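Local coordinates for protein MIX1 (Leishmania major, PDB 3HA4) that is of unknown biochemical function but forms homodimers and probably serves as a scaffold for protein-protein interactions through its TPR-like helical fold, at residues L56-T61 with K99-Q104. Numbering follows the deposited sequence.
Sequences LMWEQT and KEVLMQ
Trp58 reaches from its helix to Glu100, Val101 and Gln104 on the other, its indole bridging the gap where the axes of segments 56-61 and 99-104 approach to 11.5 Å. These axes run in nearly the same direction, 24° apart, and at this spacing a large flat side chain suits the place. CG of Trp58 sits anti to the backbone N, its CB already directed at the other helix. A buried N-H is costly to leave without an acceptor, which suits a carboxylate here: Trp58 NE1 donates to Glu100 OE1 at 2.8 Å, the N-H...O angle a bent 144°. The acceptor lies almost in the ring plane, whereas NE1 approaches OE1 from the anti side, 22° out of the carboxylate plane. Lys62 forms a salt bridge with the same oxygen, so OE1 is gripped by two donors and Glu100 probably keeps its negative charge. Val101 places CG2 over one face of the six-membered ring, a CH-pi contact 3.8 Å from its centroid; beta-branching suits this, with CG2 held beside the backbone N. The ring's far rim packs on the backbone, Trp58 CH2 being 3.7 Å from Val101 CA. The extended chain of Gln104 passes the CH2 corner, its OE1 3.9 Å from Trp58 CH2, while its NE2 bonds to the carbonyls of Tyr65 and Asp68 beyond helix 54-64. In this all-helical, TPR-like fold, helix 70-81 joins both sides, Leu75 touching Trp58 and Pro72 touching Val101 and Gln104; helix 34-42 packs on helix 54-64, and helix 123-137 on helix 94-109.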
loop_
_atom_site.group_PDB
_atom_site.type_symbol
_atom_site.label_atom_id
_atom_site.label_comp_id
_atom_site.label_asym_id
_atom_site.label_seq_id
_atom_site.Cartn_x
_atom_site.Cartn_y
_atom_site.Cartn_z
ATOM N N LEU A 56 -15.250 0.862 9.831
ATOM C CA LEU A 56 -15.156 -0.453 10.455
ATOM C C LEU A 56 -13.823 -1.107 10.107
ATOM O O LEU A 56 -13.164 -1.713 10.961
ATOM C CB LEU A 56 -16.329 -1.323 9.998
ATOM C CG LEU A 56 -16.587 -2.771 10.457
ATOM C CD1 LEU A 56 -16.383 -3.758 9.315
ATOM C CD2 LEU A 56 -15.804 -3.189 11.712
ATOM N N MET A 57 -13.426 -0.970 8.845
ATOM C CA MET A 57 -12.172 -1.526 8.391
ATOM C C MET A 57 -11.000 -0.823 9.081
ATOM O O MET A 57 -10.033 -1.475 9.449
ATOM C CB MET A 57 -12.061 -1.465 6.871
ATOM C CG MET A 57 -12.671 -2.678 6.193
ATOM S SD MET A 57 -12.340 -2.732 4.423
ATOM C CE MET A 57 -13.280 -1.312 3.857
ATOM N N TRP A 58 -11.111 0.493 9.271
ATOM C CA TRP A 58 -10.095 1.271 9.958
ATOM C C TRP A 58 -10.032 0.848 11.417
ATOM O O TRP A 58 -8.951 0.609 11.969
ATOM C CB TRP A 58 -10.383 2.777 9.857
ATOM C CG TRP A 58 -9.463 3.586 10.742
ATOM C CD1 TRP A 58 -9.813 4.566 11.631
ATOM C CD2 TRP A 58 -8.044 3.438 10.848
ATOM N NE1 TRP A 58 -8.694 5.050 12.269
ATOM C CE2 TRP A 58 -7.596 4.373 11.807
ATOM C CE3 TRP A 58 -7.107 2.612 10.218
ATOM C CZ2 TRP A 58 -6.255 4.507 12.145
ATOM C CZ3 TRP A 58 -5.767 2.741 10.565
ATOM C CH2 TRP A 58 -5.358 3.678 11.518
ATOM N N GLU A 59 -11.209 0.749 12.024
ATOM C CA GLU A 59 -11.366 0.281 13.399
ATOM C C GLU A 59 -10.787 -1.106 13.590
ATOM O O GLU A 59 -10.153 -1.390 14.600
ATOM C CB GLU A 59 -12.843 0.280 13.786
ATOM C CG GLU A 59 -13.046 0.207 15.276
ATOM C CD GLU A 59 -12.141 1.176 15.999
ATOM O OE1 GLU A 59 -11.330 0.711 16.840
ATOM O OE2 GLU A 59 -12.227 2.396 15.697
ATOM N N GLN A 60 -10.989 -1.971 12.604
ATOM C CA GLN A 60 -10.374 -3.289 12.660
ATOM C C GLN A 60 -8.856 -3.220 12.645
ATOM O O GLN A 60 -8.201 -4.033 13.303
ATOM C CB GLN A 60 -10.889 -4.208 11.546
ATOM C CG GLN A 60 -12.380 -4.480 11.647
ATOM C CD GLN A 60 -12.943 -5.199 10.436
ATOM O OE1 GLN A 60 -12.529 -4.959 9.309
ATOM N NE2 GLN A 60 -13.897 -6.088 10.670
ATOM N N THR A 61 -8.278 -2.265 11.911
ATOM C CA THR A 61 -6.827 -2.243 11.835
ATOM C C THR A 61 -6.198 -1.639 13.095
ATOM O O THR A 61 -5.207 -2.155 13.580
ATOM C CB THR A 61 -6.263 -1.635 10.524
ATOM O OG1 THR A 61 -5.803 -0.303 10.758
ATOM C CG2 THR A 61 -7.292 -1.637 9.439
ATOM N N LYS A 99 -6.445 11.872 11.804
ATOM C CA LYS A 99 -5.664 12.026 12.986
ATOM C C LYS A 99 -5.295 10.729 13.600
ATOM O O LYS A 99 -4.273 10.626 14.189
ATOM C CB LYS A 99 -6.424 12.851 13.988
ATOM C CG LYS A 99 -6.354 14.280 13.689
ATOM C CD LYS A 99 -7.064 15.092 14.695
ATOM C CE LYS A 99 -7.216 16.496 14.221
ATOM N NZ LYS A 99 -7.780 17.390 15.229
ATOM N N GLU A 100 -6.151 9.736 13.458
ATOM C CA GLU A 100 -5.868 8.403 13.971
ATOM C C GLU A 100 -4.891 7.645 13.094
ATOM O O GLU A 100 -3.987 6.991 13.600
ATOM C CB GLU A 100 -7.162 7.615 14.124
ATOM C CG GLU A 100 -8.112 8.238 15.112
ATOM C CD GLU A 100 -9.466 7.574 15.110
ATOM O OE1 GLU A 100 -9.792 6.868 14.131
ATOM O OE2 GLU A 100 -10.202 7.764 16.098
ATOM N N VAL A 101 -5.070 7.733 11.781
ATOM C CA VAL A 101 -4.122 7.120 10.856
ATOM C C VAL A 101 -2.740 7.739 11.061
ATOM O O VAL A 101 -1.727 7.028 11.117
ATOM C CB VAL A 101 -4.560 7.281 9.394
ATOM C CG1 VAL A 101 -3.554 6.630 8.458
ATOM C CG2 VAL A 101 -5.933 6.670 9.197
ATOM N N LEU A 102 -2.712 9.063 11.191
ATOM C CA LEU A 102 -1.484 9.782 11.494
ATOM C C LEU A 102 -0.860 9.224 12.787
ATOM O O LEU A 102 0.287 8.777 12.793
ATOM C CB LEU A 102 -1.745 11.290 11.592
ATOM C CG LEU A 102 -0.601 12.136 12.171
ATOM C CD1 LEU A 102 0.682 11.941 11.373
ATOM C CD2 LEU A 102 -0.972 13.623 12.256
ATOM N N MET A 103 -1.639 9.208 13.865
ATOM C CA MET A 103 -1.184 8.642 15.130
ATOM C C MET A 103 -0.595 7.222 15.020
ATOM O O MET A 103 0.466 6.935 15.594
ATOM C CB MET A 103 -2.306 8.662 16.156
ATOM C CG MET A 103 -1.853 8.414 17.585
ATOM S SD MET A 103 -3.213 8.436 18.780
ATOM C CE MET A 103 -4.146 9.856 18.204
ATOM N N GLN A 104 -1.265 6.327 14.294
ATOM C CA GLN A 104 -0.727 4.970 14.179
ATOM C C GLN A 104 0.597 4.913 13.404
ATOM O O GLN A 104 1.506 4.174 13.781
ATOM C CB GLN A 104 -1.743 3.994 13.593
ATOM C CG GLN A 104 -1.114 2.690 13.136
ATOM C CD GLN A 104 -2.084 1.531 13.152
ATOM O OE1 GLN A 104 -3.079 1.558 13.864
ATOM N NE2 GLN A 104 -1.787 0.502 12.381
#